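Local coordinates for actin-binding protein, cofilin/tropomyosin family protein, putative (PDB 4LIZ), which binds actin filaments and stabilises them, and may help maintain them during phagocytosis and pseudopod formation, at residues F81-G86 and A96-L101; L60-Y65 and I100-V105; D104-I109 and H113-A118. One frame throughout, in Å; residues are numbered along the deposited sequence.

Contact 1 (F81-G86 and A96-L101)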
loop_
_atom_site.group_PDB
_atom_site.type_symbol
_atom_site.label_atom_id
_atom_site.label_comp_id
_atom_site.label_asym_id
_atom_site.label_seq_id
_atom_site.Cartn_x
_atom_site.Cartn_y
_atom_site.Cartn_z
ATOM N N PHE A 81 -2.317 -1.872 3.856
ATOM C CA PHE A 81 -1.566 -0.687 3.516
ATOM C C PHE A 81 -0.110 -0.954 3.703
ATOM O O PHE A 81 0.310 -1.335 4.797
ATOM C CB PHE A 81 -2.026 0.565 4.268
ATOM C CG PHE A 81 -1.142 1.731 4.098
ATOM C CD1 PHE A 81 -0.945 2.368 2.883
ATOM C CD2 PHE A 81 -0.454 2.286 5.187
ATOM C CE1 PHE A 81 -0.131 3.491 2.703
ATOM C CE2 PHE A 81 0.363 3.354 5.032
ATOM C CZ PHE A 81 0.522 3.991 3.809
ATOM N N ILE A 82 0.726 -0.745 2.714
ATOM C CA ILE A 82 2.170 -0.929 2.788
ATOM C C ILE A 82 2.832 0.346 2.425
ATOM O O ILE A 82 2.571 1.029 1.394
ATOM C CB ILE A 82 2.644 -1.998 1.778
ATOM C CG1 ILE A 82 2.099 -3.342 2.216
ATOM C CG2 ILE A 82 4.131 -1.949 1.599
ATOM C CD1 ILE A 82 2.080 -4.394 1.126
ATOM N N SER A 83 3.830 0.809 3.221
ATOM C CA SER A 83 4.847 1.775 2.840
ATOM C C SER A 83 6.153 1.063 2.477
ATOM O O SER A 83 6.505 0.095 3.145
ATOM C CB SER A 83 5.019 2.874 3.910
ATOM O OG SER A 83 5.490 2.296 5.104
ATOM N N TRP A 84 6.833 1.512 1.444
ATOM C CA TRP A 84 7.983 0.834 0.925
ATOM C C TRP A 84 9.076 1.849 0.721
ATOM O O TRP A 84 8.956 2.855 0.003
ATOM C CB TRP A 84 7.675 0.193 -0.470
ATOM C CG TRP A 84 8.869 -0.273 -1.269
ATOM C CD1 TRP A 84 9.483 0.391 -2.191
ATOM C CD2 TRP A 84 9.513 -1.542 -1.111
ATOM N NE1 TRP A 84 10.507 -0.369 -2.749
ATOM C CE2 TRP A 84 10.518 -1.583 -2.089
ATOM C CE3 TRP A 84 9.298 -2.655 -0.313
ATOM C CZ2 TRP A 84 11.342 -2.735 -2.207
ATOM C CZ3 TRP A 84 10.104 -3.797 -0.428
ATOM C CH2 TRP A 84 11.119 -3.799 -1.388
ATOM N N ALA A 85 10.310 1.572 1.272
ATOM C CA ALA A 85 11.498 2.347 1.092
ATOM C C ALA A 85 12.588 1.378 0.723
ATOM O O ALA A 85 13.169 0.732 1.603
ATOM C CB ALA A 85 11.911 3.101 2.397
ATOM N N GLY A 86 12.846 1.239 -0.567
ATOM C CA GLY A 86 13.802 0.264 -1.070
ATOM C C GLY A 86 15.221 0.570 -0.545
ATOM O O GLY A 86 15.547 1.762 -0.363
ATOM N N ALA A 96 13.998 10.469 4.132
ATOM C CA ALA A 96 13.563 11.265 5.318
ATOM C C ALA A 96 12.174 11.748 5.230
ATOM O O ALA A 96 11.604 12.033 6.308
ATOM C CB ALA A 96 14.546 12.353 5.649
ATOM N N VAL A 97 11.633 11.945 4.039
ATOM C CA VAL A 97 10.241 12.438 3.892
ATOM C C VAL A 97 9.227 11.357 4.127
ATOM O O VAL A 97 8.027 11.627 4.238
ATOM C CB VAL A 97 10.020 13.172 2.564
ATOM C CG1 VAL A 97 9.663 12.187 1.446
ATOM C CG2 VAL A 97 9.013 14.260 2.738
HETATM N N MSE A 98 9.616 10.103 4.212
HETATM C CA MSE A 98 8.725 9.001 4.296
HETATM C C MSE A 98 7.670 9.138 5.352
HETATM O O MSE A 98 6.451 8.978 5.149
HETATM C CB MSE A 98 9.400 7.651 4.370
HETATM C CG MSE A 98 8.502 6.505 4.705
HETATM SE SE MSE A 98 7.129 6.276 3.322
HETATM C CE MSE A 98 7.860 4.778 2.320
ATOM N N SER A 99 8.046 9.464 6.611
ATOM C CA SER A 99 7.027 9.413 7.580
ATOM C C SER A 99 5.994 10.538 7.397
ATOM O O SER A 99 4.792 10.290 7.637
ATOM C CB SER A 99 7.592 9.526 9.068
ATOM O OG SER A 99 8.326 8.349 9.410
ATOM N N ILE A 100 6.408 11.757 7.114
ATOM C CA ILE A 100 5.463 12.888 6.971
ATOM C C ILE A 100 4.569 12.585 5.702
ATOM O O ILE A 100 3.342 12.799 5.764
ATOM C CB ILE A 100 6.128 14.245 6.926
ATOM C CG1 ILE A 100 5.136 15.333 7.135
ATOM C CG2 ILE A 100 7.016 14.447 5.777
ATOM C CD1 ILE A 100 5.731 16.673 7.399
ATOM N N LEU A 101 5.182 12.034 4.652
ATOM C CA LEU A 101 4.388 11.747 3.419
ATOM C C LEU A 101 3.419 10.636 3.775
ATOM O O LEU A 101 2.232 10.662 3.376
ATOM C CB LEU A 101 5.300 11.367 2.368
ATOM C CG LEU A 101 4.653 10.923 1.015
ATOM C CD1 LEU A 101 3.674 11.954 0.527
ATOM C CD2 LEU A 101 5.752 10.686 0.019
#

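Contact 2 (L60-Y65 and I100-V105)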
loop_
_atom_site.group_PDB
_atom_site.type_symbol
_atom_site.label_atom_id
_atom_site.label_comp_id
_atom_site.label_asym_id
_atom_site.label_seq_id
_atom_site.Cartn_x
_atom_site.Cartn_y
_atom_site.Cartn_z
ATOM N N LEU A 60 10.887 4.836 -3.395
ATOM C CA LEU A 60 9.915 5.065 -2.282
ATOM C C LEU A 60 8.505 4.873 -2.899
ATOM O O LEU A 60 8.164 5.587 -3.838
ATOM C CB LEU A 60 10.099 6.507 -1.763
ATOM C CG LEU A 60 9.483 6.710 -0.393
ATOM C CD1 LEU A 60 9.630 8.166 0.150
ATOM C CD2 LEU A 60 8.040 6.588 -0.439
ATOM N N GLN A 61 7.739 3.960 -2.364
ATOM C CA GLN A 61 6.408 3.631 -2.924
ATOM C C GLN A 61 5.404 3.378 -1.831
ATOM O O GLN A 61 5.788 3.209 -0.644
ATOM C CB GLN A 61 6.512 2.457 -3.885
ATOM C CG GLN A 61 7.319 2.697 -5.164
ATOM C CD GLN A 61 7.701 1.436 -5.851
ATOM O OE1 GLN A 61 8.517 0.677 -5.395
ATOM N NE2 GLN A 61 6.957 1.126 -6.913
ATOM N N PHE A 62 4.115 3.334 -2.144
ATOM C CA PHE A 62 3.073 2.913 -1.284
ATOM C C PHE A 62 2.194 1.897 -1.938
ATOM O O PHE A 62 2.117 1.965 -3.182
ATOM C CB PHE A 62 2.198 4.085 -0.808
ATOM C CG PHE A 62 2.983 5.166 -0.062
ATOM C CD1 PHE A 62 3.492 6.259 -0.706
ATOM C CD2 PHE A 62 3.113 5.037 1.298
ATOM C CE1 PHE A 62 4.294 7.225 -0.019
ATOM C CE2 PHE A 62 3.802 6.022 1.974
ATOM C CZ PHE A 62 4.354 7.050 1.337
ATOM N N ALA A 63 1.548 1.033 -1.278
ATOM C CA ALA A 63 0.673 0.099 -1.874
ATOM C C ALA A 63 -0.521 -0.108 -1.032
ATOM O O ALA A 63 -0.540 0.008 0.218
ATOM C CB ALA A 63 1.363 -1.236 -2.218
ATOM N N TYR A 64 -1.636 -0.522 -1.639
ATOM C CA TYR A 64 -2.882 -0.759 -1.006
ATOM C C TYR A 64 -3.650 -1.855 -1.725
ATOM O O TYR A 64 -3.800 -1.744 -2.937
ATOM C CB TYR A 64 -3.705 0.567 -0.991
ATOM C CG TYR A 64 -5.019 0.482 -0.256
ATOM C CD1 TYR A 64 -5.103 0.301 1.096
ATOM C CD2 TYR A 64 -6.199 0.687 -0.967
ATOM C CE1 TYR A 64 -6.311 0.314 1.775
ATOM C CE2 TYR A 64 -7.451 0.720 -0.300
ATOM C CZ TYR A 64 -7.479 0.526 1.062
ATOM O OH TYR A 64 -8.695 0.640 1.805
ATOM N N TYR A 65 -4.065 -2.904 -1.047
ATOM C CA TYR A 65 -4.781 -3.992 -1.682
ATOM C C TYR A 65 -5.827 -4.631 -0.764
ATOM O O TYR A 65 -5.772 -4.509 0.410
ATOM C CB TYR A 65 -3.820 -5.068 -2.251
ATOM C CG TYR A 65 -3.071 -5.920 -1.253
ATOM C CD1 TYR A 65 -3.543 -7.129 -0.859
ATOM C CD2 TYR A 65 -1.886 -5.486 -0.729
ATOM C CE1 TYR A 65 -2.857 -7.895 0.046
ATOM C CE2 TYR A 65 -1.179 -6.255 0.160
ATOM C CZ TYR A 65 -1.686 -7.451 0.543
ATOM O OH TYR A 65 -1.047 -8.232 1.439
ATOM N N ILE A 100 6.408 11.757 7.114
ATOM C CA ILE A 100 5.463 12.888 6.971
ATOM C C ILE A 100 4.569 12.585 5.702
ATOM O O ILE A 100 3.342 12.799 5.764
ATOM C CB ILE A 100 6.128 14.245 6.926
ATOM C CG1 ILE A 100 5.136 15.333 7.135
ATOM C CG2 ILE A 100 7.016 14.447 5.777
ATOM C CD1 ILE A 100 5.731 16.673 7.399
ATOM N N LEU A 101 5.182 12.034 4.652
ATOM C CA LEU A 101 4.388 11.747 3.419
ATOM C C LEU A 101 3.419 10.636 3.775
ATOM O O LEU A 101 2.232 10.662 3.376
ATOM C CB LEU A 101 5.300 11.367 2.368
ATOM C CG LEU A 101 4.653 10.923 1.015
ATOM C CD1 LEU A 101 3.674 11.954 0.527
ATOM C CD2 LEU A 101 5.752 10.686 0.019
ATOM N N LYS A 102 3.838 9.572 4.424
ATOM C CA LYS A 102 3.012 8.440 4.858
ATOM C C LYS A 102 1.794 8.924 5.648
ATOM O O LYS A 102 0.695 8.424 5.469
ATOM C CB LYS A 102 3.876 7.483 5.695
ATOM C CG LYS A 102 3.176 6.286 6.176
ATOM C CD LYS A 102 4.032 5.598 7.356
ATOM C CE LYS A 102 5.391 5.208 6.942
ATOM N NZ LYS A 102 6.088 4.451 8.010
ATOM N N GLY A 103 1.991 9.891 6.556
ATOM C CA GLY A 103 0.905 10.395 7.337
ATOM C C GLY A 103 -0.143 11.027 6.436
ATOM O O GLY A 103 -1.367 10.837 6.669
ATOM N N ASP A 104 0.284 11.813 5.474
ATOM C CA ASP A 104 -0.646 12.480 4.511
ATOM C C ASP A 104 -1.355 11.360 3.724
ATOM O O ASP A 104 -2.600 11.445 3.491
ATOM C CB ASP A 104 0.070 13.365 3.626
ATOM C CG ASP A 104 0.501 14.703 4.264
ATOM O OD1 ASP A 104 0.128 14.977 5.410
ATOM O OD2 ASP A 104 1.120 15.420 3.507
ATOM N N VAL A 105 -0.649 10.348 3.254
ATOM C CA VAL A 105 -1.248 9.289 2.474
ATOM C C VAL A 105 -2.285 8.543 3.285
ATOM O O VAL A 105 -3.378 8.233 2.802
ATOM C CB VAL A 105 -0.181 8.336 1.937
ATOM C CG1 VAL A 105 -0.793 7.020 1.363
ATOM C CG2 VAL A 105 0.713 9.011 0.937
#

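Contact 3 (D104-I109 and H113-A118)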
loop_
_atom_site.group_PDB
_atom_site.type_symbol
_atom_site.label_atom_id
_atom_site.label_comp_id
_atom_site.label_asym_id
_atom_site.label_seq_id
_atom_site.Cartn_x
_atom_site.Cartn_y
_atom_site.Cartn_z
ATOM N N ASP A 104 0.284 11.813 5.474
ATOM C CA ASP A 104 -0.646 12.480 4.511
ATOM C C ASP A 104 -1.355 11.360 3.724
ATOM O O ASP A 104 -2.600 11.445 3.491
ATOM C CB ASP A 104 0.070 13.365 3.626
ATOM C CG ASP A 104 0.501 14.703 4.264
ATOM O OD1 ASP A 104 0.128 14.977 5.410
ATOM O OD2 ASP A 104 1.120 15.420 3.507
ATOM N N VAL A 105 -0.649 10.348 3.254
ATOM C CA VAL A 105 -1.248 9.289 2.474
ATOM C C VAL A 105 -2.285 8.543 3.285
ATOM O O VAL A 105 -3.378 8.233 2.802
ATOM C CB VAL A 105 -0.181 8.336 1.937
ATOM C CG1 VAL A 105 -0.793 7.020 1.363
ATOM C CG2 VAL A 105 0.713 9.011 0.937
ATOM N N LYS A 106 -2.030 8.258 4.549
ATOM C CA LYS A 106 -2.971 7.613 5.422
ATOM C C LYS A 106 -4.163 8.445 5.728
ATOM O O LYS A 106 -5.241 7.816 5.985
ATOM C CB LYS A 106 -2.263 7.181 6.744
ATOM C CG LYS A 106 -1.301 6.048 6.636
ATOM C CD LYS A 106 -0.412 5.836 7.905
ATOM C CE LYS A 106 -1.178 5.598 9.098
ATOM N NZ LYS A 106 -0.249 5.323 10.211
ATOM N N ASN A 107 -4.100 9.749 5.649
ATOM C CA ASN A 107 -5.357 10.462 5.681
ATOM C C ASN A 107 -6.315 10.352 4.524
ATOM O O ASN A 107 -7.486 10.551 4.659
ATOM C CB ASN A 107 -5.055 11.912 5.901
ATOM C CG ASN A 107 -4.586 12.127 7.306
ATOM O OD1 ASN A 107 -4.893 11.300 8.205
ATOM N ND2 ASN A 107 -3.774 13.154 7.514
ATOM N N VAL A 108 -5.812 9.888 3.410
ATOM C CA VAL A 108 -6.668 9.547 2.286
ATOM C C VAL A 108 -7.013 8.075 2.350
ATOM O O VAL A 108 -8.197 7.707 2.079
ATOM C CB VAL A 108 -5.954 9.855 0.937
ATOM C CG1 VAL A 108 -6.815 9.427 -0.291
ATOM C CG2 VAL A 108 -5.465 11.278 0.892
ATOM N N ILE A 109 -6.020 7.246 2.599
ATOM C CA ILE A 109 -6.077 5.724 2.739
ATOM C C ILE A 109 -6.283 5.476 4.231
ATOM O O ILE A 109 -5.377 5.099 5.018
ATOM C CB ILE A 109 -4.829 4.965 2.292
ATOM C CG1 ILE A 109 -4.389 5.463 0.991
ATOM C CG2 ILE A 109 -5.064 3.419 2.353
ATOM C CD1 ILE A 109 -3.279 4.617 0.392
ATOM N N HIS A 113 -6.827 -2.573 7.598
ATOM C CA HIS A 113 -6.750 -3.473 8.702
ATOM C C HIS A 113 -5.403 -3.739 9.207
ATOM O O HIS A 113 -5.244 -4.049 10.397
ATOM C CB HIS A 113 -7.423 -4.773 8.312
ATOM C CG HIS A 113 -8.861 -4.587 8.039
ATOM N ND1 HIS A 113 -9.342 -4.279 6.791
ATOM C CD2 HIS A 113 -9.935 -4.569 8.877
ATOM C CE1 HIS A 113 -10.636 -4.060 6.862
ATOM N NE2 HIS A 113 -11.026 -4.278 8.122
ATOM N N ILE A 114 -4.351 -3.586 8.382
ATOM C CA ILE A 114 -3.014 -3.719 8.765
ATOM C C ILE A 114 -2.190 -2.722 8.002
ATOM O O ILE A 114 -2.481 -2.349 6.832
ATOM C CB ILE A 114 -2.416 -5.055 8.651
ATOM C CG1 ILE A 114 -2.461 -5.560 7.263
ATOM C CG2 ILE A 114 -3.089 -6.116 9.581
ATOM C CD1 ILE A 114 -1.523 -6.737 7.062
ATOM N N GLU A 115 -1.123 -2.202 8.610
ATOM C CA GLU A 115 -0.134 -1.348 8.040
ATOM C C GLU A 115 1.232 -1.963 8.210
ATOM O O GLU A 115 1.566 -2.464 9.325
ATOM C CB GLU A 115 -0.114 0.035 8.750
ATOM C CG GLU A 115 1.067 0.873 8.380
ATOM C CD GLU A 115 1.078 2.295 8.968
ATOM O OE1 GLU A 115 0.116 2.600 9.753
ATOM O OE2 GLU A 115 2.016 3.017 8.624
ATOM N N LEU A 116 2.016 -2.019 7.159
ATOM C CA LEU A 116 3.345 -2.612 7.146
ATOM C C LEU A 116 4.299 -1.637 6.543
ATOM O O LEU A 116 4.004 -0.980 5.495
ATOM C CB LEU A 116 3.424 -3.878 6.311
ATOM C CG LEU A 116 2.314 -4.884 6.629
ATOM C CD1 LEU A 116 1.851 -5.794 5.479
ATOM C CD2 LEU A 116 2.697 -5.519 7.921
ATOM N N HIS A 117 5.491 -1.467 7.079
ATOM C CA HIS A 117 6.531 -0.792 6.465
ATOM C C HIS A 117 7.604 -1.819 5.995
ATOM O O HIS A 117 8.078 -2.659 6.835
ATOM C CB HIS A 117 7.257 0.238 7.398
ATOM C CG HIS A 117 8.341 0.990 6.738
ATOM N ND1 HIS A 117 8.168 1.841 5.670
ATOM C CD2 HIS A 117 9.683 0.937 6.912
ATOM C CE1 HIS A 117 9.298 2.319 5.257
ATOM N NE2 HIS A 117 10.245 1.772 6.009
ATOM N N ALA A 118 8.042 -1.752 4.775
ATOM C CA ALA A 118 8.953 -2.748 4.235
ATOM C C ALA A 118 10.068 -2.048 3.497
ATOM O O ALA A 118 9.948 -0.996 2.879
ATOM C CB ALA A 118 8.186 -3.654 3.228
HETATM O O HOH W 1 2.759 4.677 10.676
#

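Contact 1 (F81-G86 and A96-L101)
The methyl end of selenomethionine M98 reaches from the helix to the middle of segment 81-86 and makes every touch between the two segments. Its CE sits 3.2 Å from W84 O, a close contact in which the methyl, probably made slightly positive by selenium, meets an oxygen that also accepts from Q61 N. S83 CB lies alongside the same tip, 3.8 Å from M98 CE and 4.0 Å from M98 SE. On the A85 side the packing is looser, with A85 CB 4.4 Å from M98 CE. Serine and alanine suit positions 83 and 85, which point at the helix, because short side chains let the long M98 come down to the backbone. M98 first runs with CG anti to the backbone N (chi1 169°), then bends at chi2 and chi3, which carries the methyl onto the strand backbone.

Further out, the polar ends are turned elsewhere. The hydroxyl of S83 is hydrogen-bonded to ND1 of H117 on the neighbouring strand. W84, next along the strand, starts out away from the helix, and its NE1 is hydrogen-bonded to K56 O. M98 also packs on L60 and F62 of strand 60-69, bridging two strands. Strand 81-85 and helix 96-101 run nearly antiparallel, at 165° with axes 9.9 Å apart, as expected when a helix returns across a sheet. Strand 76-85, helix 92-108 and the parallel neighbouring strand 114-118 form the beta-alpha-beta unit of the ADF-homology fold.

Contact 2 (L60-Y65 and I100-V105)
F62 projects from its strand into the helix surface and meets three residues from adjacent turns of the helix, L101, K102 and V105, each from a different direction. V105 CG2 lies over a face of the ring, 4.1 Å from the F62 ring centroid and only 13° off the ring normal, a CH-pi contact. L101 comes in at the edge, its CD2 near the ring plane and 3.8 Å from F62 CE1, with the leucine and phenylalanine side chains crossing obliquely. K102 offers its base rather than its charge: K102 CA is 3.8 Å from F62 CE2 and K102 CB is 4.0 Å from the same carbon. The length of a phenylalanine suits the 10.7 Å between the axes of strand 60-65 and helix 100-105, while CG anti to the carbonyl carbon (chi1 -59°) turns the ring toward the side of L101 and V105.

This is the sheet-to-helix core of the ADF-homology fold, where a central strand of the mixed sheet supplies a large aromatic and helix 92-108 supplies branched aliphatic residues from its inward side. Helix and strand run in roughly the same direction here, 25° apart. F81 of the neighbouring strand 76-85 and M98 of the helix also pack on F62.

Packing slackens at L60 and on the flank of K102. L60 points at the helix, but its side chain comes no nearer than 4.6 Å; it packs on L94 and M98 instead. Past CB the chain of K102 leads away from strand 60-65. A lysine suits this border because its CA and CB can pack obliquely against the ring, while the residue as a whole is partly exposed and its end runs on toward S83.

Contact 3 (D104-I109 and H113-A118)
K106 and E115 are joined by a salt bridge between helix and edge strand. K106 NZ donates to E115 OE1 at 2.8 Å, on the syn lone pair, the side of the other carboxylate oxygen. The two side chains cross at about a right angle. E115 reaches across fully extended, CG anti to the backbone N (chi1 169°), whereas K106 bends at chi3 (58°), which brings its NZ round to the carboxylate.

A water adds a second link between the same two groups, donating to E115 OE2 at 2.7 Å and accepting a weak bond from K106 NZ at 3.1 Å. This polar, partly exposed pair belongs to the return leg of the beta-alpha-beta crossover in the ADF-homology fold, where helix 92-108 leads into strand 114-118. Long charged residues suit such a rim, since they can span a gap of 9.8 Å between K106 CA and E115 CA.

Apolar contacts accompany the ions: the aliphatic parts of both side chains touch F81 of strand 76-85. K102, one turn earlier on the helix, also touches the glutamate.

Overall arrangement
All three contacts are made by helix 92-108 as it lies across one face of the sheet. Contacts 1 and 2 are buried and mostly apolar; they reach the neighbouring strands 76-85 and 60-69, which are themselves joined by backbone hydrogen bonds. Contact 3 sits at the surface, where the helix faces the outermost strand 114-118, and its chemistry changes from methyls and an aromatic ring to ions and water. F81 connects interior to rim, touching F62, V105, K106 and E115. S83 and H117 bond contact 1 to segment 113-118, while K102 borders all three places.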